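Local atomic coordinates of spermidine N1-acetyltransferase (Vibrio cholerae O1 biovar El Tor, PDB entry 6DAU), a protein that probably catalyses transfer of an acetyl group from acetyl-CoA to spermidine or spermine, as a polyamine N-acetyltransferase of the GNAT family. Residues E55-V60 with I68-L73; F85-A90 with R100-R105. The protein carries 2 engineered substitutions. All coordinates share one frame; numbering follows the deposited sequence.

Overall arrangement
Contact 1 and contact 2 are adjacent parts of the GNAT domain core, their centres about 8 Å apart. Contact 1 lies within the mixed sheet, where 55-60 and 68-73 form a beta hairpin held by backbone hydrogen bonds and a buried salt-bridge network. Contact 2 lies between the sheet and helix 98-112, and only apolar side chains meet there. The two share a sheet, because 68-73 pairs with 85-90, L70 N lying 2.7 Å from I88 O. Both are buried, although the helix in contact 2 turns its far side to solvent. L102 reaches both, touching I87 in contact 2 and V60 of contact 1.

Contact 1: residues E55-V60 with I68-L73; sequences ERRFVV and IGLVEL
R57 and E72 face each other as a non-hydrogen-bonded pair of antiparallel strands, their side chains side by side on the same face of the sheet. Paired backbone bonds of R56 with L73 (L73 N to R56 O, 2.8 Å) and F58 with V71, with V60 N to G69 O beyond, set the register. The aliphatic part of R57 fits along E72, with CG to CG at 3.8 Å. Extended from CG to NE, the arginine presents its NE-H to E72 OE1 at 2.8 Å. OE1 sits at the guanidinium edge, in its plane, but the carboxylate is turned 78° against that plane and is met from above. NH1 and NH2 both grip E55 OE2, the shorter bond being 2.7 Å from NH1. F32 N also bonds that oxygen, and W31 makes a cation-pi contact with R57.

Beside R57, L70 folds back at its second torsion (chi2 72°), bringing CD1 3.5 Å from F58 O. The opposite face carries F58, V60, V71 and L73, with R56 at its end, where it bonds Y78 OH and E37 of the second subunit, the latter in a salt bridge. Here V60 is the bump and G69 the hollow. G69 has no side chain opposite, and the V60 methyls pack to the two flanks: CG2 on V71 CG2 at 4.2 Å, CG1 on I68 CB at 3.8 Å. I68 and G69 both face V60 in a classic beta bulge, V60 O taking a 2.8 Å bond from I68 N and a weak one from G69 N.

Apolar side chains suit this face because helix 98-112 covers it, L102 touching V60 and Y109 meeting F58 edge-to-face. On the other, R57 links E72 across the strands to E55 on its own; its single charge would offset only part of the carboxylates' charge and lessen their repulsion.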
# COMPACT_ATOMS: atom_id res chain seq x y z
N GLU C 55 16.25 16.57 15.43
CA GLU C 55 16.66 16.30 16.81
C GLU C 55 17.87 15.39 16.82
O GLU C 55 18.04 14.56 15.90
CB GLU C 55 15.53 15.68 17.65
CG GLU C 55 14.22 16.46 17.57
CD GLU C 55 13.12 15.99 18.49
OE1 GLU C 55 12.19 16.81 18.69
OE2 GLU C 55 13.16 14.85 19.04
N ARG C 56 18.71 15.54 17.84
CA ARG C 56 19.92 14.75 17.99
C ARG C 56 20.10 14.42 19.47
O ARG C 56 19.94 15.30 20.34
CB ARG C 56 21.15 15.50 17.47
CG ARG C 56 21.18 15.68 15.93
CD ARG C 56 22.31 16.62 15.53
NE ARG C 56 22.20 17.08 14.15
CZ ARG C 56 22.70 16.43 13.09
NH1 ARG C 56 23.36 15.30 13.25
NH2 ARG C 56 22.54 16.89 11.87
N ARG C 57 20.41 13.15 19.74
CA ARG C 57 20.48 12.62 21.10
C ARG C 57 21.75 11.83 21.33
O ARG C 57 22.22 11.09 20.46
CB ARG C 57 19.26 11.75 21.42
CG ARG C 57 18.02 12.61 21.63
CD ARG C 57 16.77 11.75 21.89
NE ARG C 57 15.63 12.64 22.13
CZ ARG C 57 14.84 13.15 21.17
NH1 ARG C 57 13.87 13.97 21.49
NH2 ARG C 57 15.01 12.82 19.89
N PHE C 58 22.30 12.01 22.53
CA PHE C 58 23.56 11.40 22.90
C PHE C 58 23.39 10.81 24.27
O PHE C 58 22.94 11.50 25.20
CB PHE C 58 24.70 12.44 22.84
CG PHE C 58 24.90 12.99 21.47
CD1 PHE C 58 25.66 12.29 20.54
CD2 PHE C 58 24.25 14.16 21.09
CE1 PHE C 58 25.81 12.76 19.25
CE2 PHE C 58 24.38 14.63 19.78
CZ PHE C 58 25.18 13.95 18.87
N VAL C 59 23.71 9.52 24.41
CA VAL C 59 23.67 8.93 25.74
C VAL C 59 25.04 9.09 26.38
O VAL C 59 26.08 8.93 25.73
CB VAL C 59 23.06 7.51 25.84
CG1 VAL C 59 22.19 7.16 24.65
CG2 VAL C 59 24.09 6.44 26.10
N VAL C 60 25.03 9.44 27.66
CA VAL C 60 26.24 9.67 28.41
C VAL C 60 26.58 8.39 29.16
O VAL C 60 25.74 7.84 29.87
CB VAL C 60 26.05 10.86 29.37
CG1 VAL C 60 27.30 11.10 30.22
CG2 VAL C 60 25.65 12.12 28.60
N ILE C 68 24.65 7.10 32.37
CA ILE C 68 24.71 8.29 33.24
C ILE C 68 23.54 9.24 32.99
O ILE C 68 22.88 9.70 33.94
CB ILE C 68 26.08 9.01 33.11
CG1 ILE C 68 27.25 8.06 33.45
CG2 ILE C 68 26.15 10.26 33.96
CD1 ILE C 68 27.32 7.52 34.89
N GLY C 69 23.29 9.53 31.71
CA GLY C 69 22.18 10.39 31.33
C GLY C 69 22.06 10.63 29.85
O GLY C 69 22.60 9.87 29.04
N LEU C 70 21.33 11.69 29.50
CA LEU C 70 21.00 12.00 28.11
C LEU C 70 21.23 13.49 27.79
O LEU C 70 20.85 14.35 28.60
CB LEU C 70 19.55 11.62 27.87
CG LEU C 70 18.92 11.91 26.50
CD1 LEU C 70 19.49 10.96 25.46
CD2 LEU C 70 17.40 11.77 26.60
N VAL C 71 21.87 13.76 26.66
CA VAL C 71 21.96 15.11 26.09
C VAL C 71 21.08 15.13 24.84
O VAL C 71 21.21 14.25 23.97
CB VAL C 71 23.43 15.43 25.75
CG1 VAL C 71 23.53 16.62 24.84
CG2 VAL C 71 24.21 15.70 27.05
N GLU C 72 20.17 16.09 24.77
CA GLU C 72 19.17 16.20 23.70
C GLU C 72 19.27 17.58 23.06
O GLU C 72 19.19 18.59 23.76
CB GLU C 72 17.76 16.12 24.27
CG GLU C 72 17.17 14.80 24.60
CD GLU C 72 15.64 14.88 24.74
OE1 GLU C 72 15.00 13.83 24.57
OE2 GLU C 72 15.05 15.97 24.94
N LEU C 73 19.38 17.62 21.73
CA LEU C 73 19.14 18.84 20.99
C LEU C 73 17.87 18.64 20.18
O LEU C 73 17.75 17.65 19.44
CB LEU C 73 20.30 19.17 20.05
CG LEU C 73 21.73 19.36 20.63
CD1 LEU C 73 22.67 19.62 19.47
CD2 LEU C 73 21.76 20.51 21.61

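Contact 2: residues F85-A90 with R100-R105; sequences FQIIIA and RTLINR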
# COMPACT_ATOMS: atom_id res chain seq x y z
N PHE C 85 18.28 22.83 23.91
CA PHE C 85 19.09 21.84 24.59
C PHE C 85 18.37 21.38 25.87
O PHE C 85 17.73 22.19 26.57
CB PHE C 85 20.50 22.44 24.87
CG PHE C 85 21.23 21.81 26.01
CD1 PHE C 85 21.87 20.57 25.86
CD2 PHE C 85 21.27 22.44 27.24
CE1 PHE C 85 22.52 19.96 26.94
CE2 PHE C 85 21.92 21.84 28.34
CZ PHE C 85 22.55 20.61 28.19
N GLN C 86 18.45 20.09 26.16
CA GLN C 86 18.00 19.55 27.44
C GLN C 86 19.01 18.48 27.86
O GLN C 86 19.63 17.80 27.03
CB GLN C 86 16.62 18.91 27.32
CG GLN C 86 15.50 19.93 27.10
CD GLN C 86 14.22 19.35 26.46
OE1 GLN C 86 13.99 18.14 26.48
NE2 GLN C 86 13.38 20.24 25.91
N ILE C 87 19.16 18.34 29.18
CA ILE C 87 19.97 17.30 29.75
C ILE C 87 19.16 16.57 30.84
O ILE C 87 18.45 17.21 31.61
CB ILE C 87 21.29 17.90 30.26
CG1 ILE C 87 22.19 16.79 30.80
CG2 ILE C 87 21.05 18.98 31.30
CD1 ILE C 87 23.50 17.28 31.35
N ILE C 88 19.21 15.24 30.87
CA ILE C 88 18.65 14.48 31.98
C ILE C 88 19.77 13.62 32.55
O ILE C 88 20.42 12.86 31.81
CB ILE C 88 17.45 13.58 31.58
CG1 ILE C 88 16.47 14.31 30.65
CG2 ILE C 88 16.74 13.08 32.84
CD1 ILE C 88 15.39 13.46 30.00
N ILE C 89 20.03 13.75 33.85
CA ILE C 89 20.96 12.86 34.53
C ILE C 89 20.12 11.88 35.34
O ILE C 89 19.20 12.30 36.03
CB ILE C 89 21.93 13.67 35.41
CG1 ILE C 89 22.76 14.60 34.52
CG2 ILE C 89 22.83 12.75 36.25
CD1 ILE C 89 23.37 15.74 35.29
N ALA C 90 20.41 10.59 35.21
CA ALA C 90 19.73 9.54 36.01
C ALA C 90 19.84 9.83 37.50
O ALA C 90 20.91 10.26 37.96
CB ALA C 90 20.29 8.16 35.69
N ARG C 100 27.83 20.03 34.84
CA ARG C 100 28.73 21.01 34.27
C ARG C 100 29.49 20.46 33.06
O ARG C 100 29.52 21.08 31.99
CB ARG C 100 29.69 21.47 35.36
CG ARG C 100 30.27 22.84 35.19
CD ARG C 100 31.17 23.12 36.41
NE ARG C 100 30.86 24.44 36.94
CZ ARG C 100 30.03 24.69 37.95
NH1 ARG C 100 29.48 23.69 38.66
NH2 ARG C 100 29.84 25.97 38.29
N THR C 101 30.09 19.28 33.22
CA THR C 101 30.85 18.63 32.17
C THR C 101 29.96 18.34 30.96
O THR C 101 30.36 18.61 29.84
CB THR C 101 31.50 17.32 32.68
OG1 THR C 101 32.27 17.62 33.86
CG2 THR C 101 32.43 16.71 31.61
N LEU C 102 28.76 17.83 31.20
CA LEU C 102 27.86 17.44 30.12
C LEU C 102 27.29 18.62 29.37
O LEU C 102 27.17 18.57 28.15
CB LEU C 102 26.76 16.53 30.63
CG LEU C 102 27.32 15.24 31.28
CD1 LEU C 102 26.15 14.41 31.78
CD2 LEU C 102 28.18 14.49 30.27
N ILE C 103 26.97 19.68 30.10
CA ILE C 103 26.57 20.93 29.47
C ILE C 103 27.68 21.38 28.50
O ILE C 103 27.41 21.68 27.33
CB ILE C 103 26.21 22.01 30.49
CG1 ILE C 103 24.88 21.62 31.18
CG2 ILE C 103 26.09 23.38 29.83
CD1 ILE C 103 24.72 22.23 32.58
N ASN C 104 28.91 21.38 28.97
CA ASN C 104 30.05 21.80 28.13
C ASN C 104 30.28 20.88 26.93
O ASN C 104 30.56 21.37 25.85
CB ASN C 104 31.33 22.03 28.96
CG ASN C 104 31.23 23.31 29.81
OD1 ASN C 104 30.61 24.31 29.44
ND2 ASN C 104 31.82 23.27 31.00
N ARG C 105 30.14 19.57 27.10
CA ARG C 105 30.18 18.63 25.97
C ARG C 105 29.11 18.92 24.92
O ARG C 105 29.41 18.89 23.72
CB ARG C 105 30.03 17.19 26.42
CG ARG C 105 31.19 16.70 27.26
CD ARG C 105 32.47 16.53 26.45
NE ARG C 105 33.64 16.89 27.24
CZ ARG C 105 34.18 16.11 28.17
NH1 ARG C 105 35.27 16.55 28.83
NH2 ARG C 105 33.73 14.88 28.42
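I87 drives its CD1 methyl against L102 CB, the two side chains crossing at about a right angle. At 3.4 Å this carbon pair is tighter than usual van der Waals contact. I87 reaches so far because its chain is fully extended, CG1 anti to the backbone N (chi1 -177°) and CD1 anti again beyond it. The CG1-CD1 arm thus reaches the helix, while the beta branch suits a strand; side chains such as this fill the 9.7 Å between the strand and helix axes. Two residues back along the strand, on the same face, the ring tip of F85 spans the same gap, its CZ 3.9 Å from I103 CG1.

Packing slackens toward I89, whose CG1 stands 4.4 Å from L102 CD1. The opposite side of the helix faces outward, with R100 exposed and in a salt bridge with E136. Polar residues fit that side as apolar ones fit the inner side.

The pair belongs to a beta-alpha-beta unit, strand 82-89, helix 98-112 and strand 118-124, whose strand-to-helix turn binds acetyl-CoA pyrophosphate in GNAT relatives. I103 also packs on helix 128-136, and F85 on V71 and L73 of the adjoining strand 67-77.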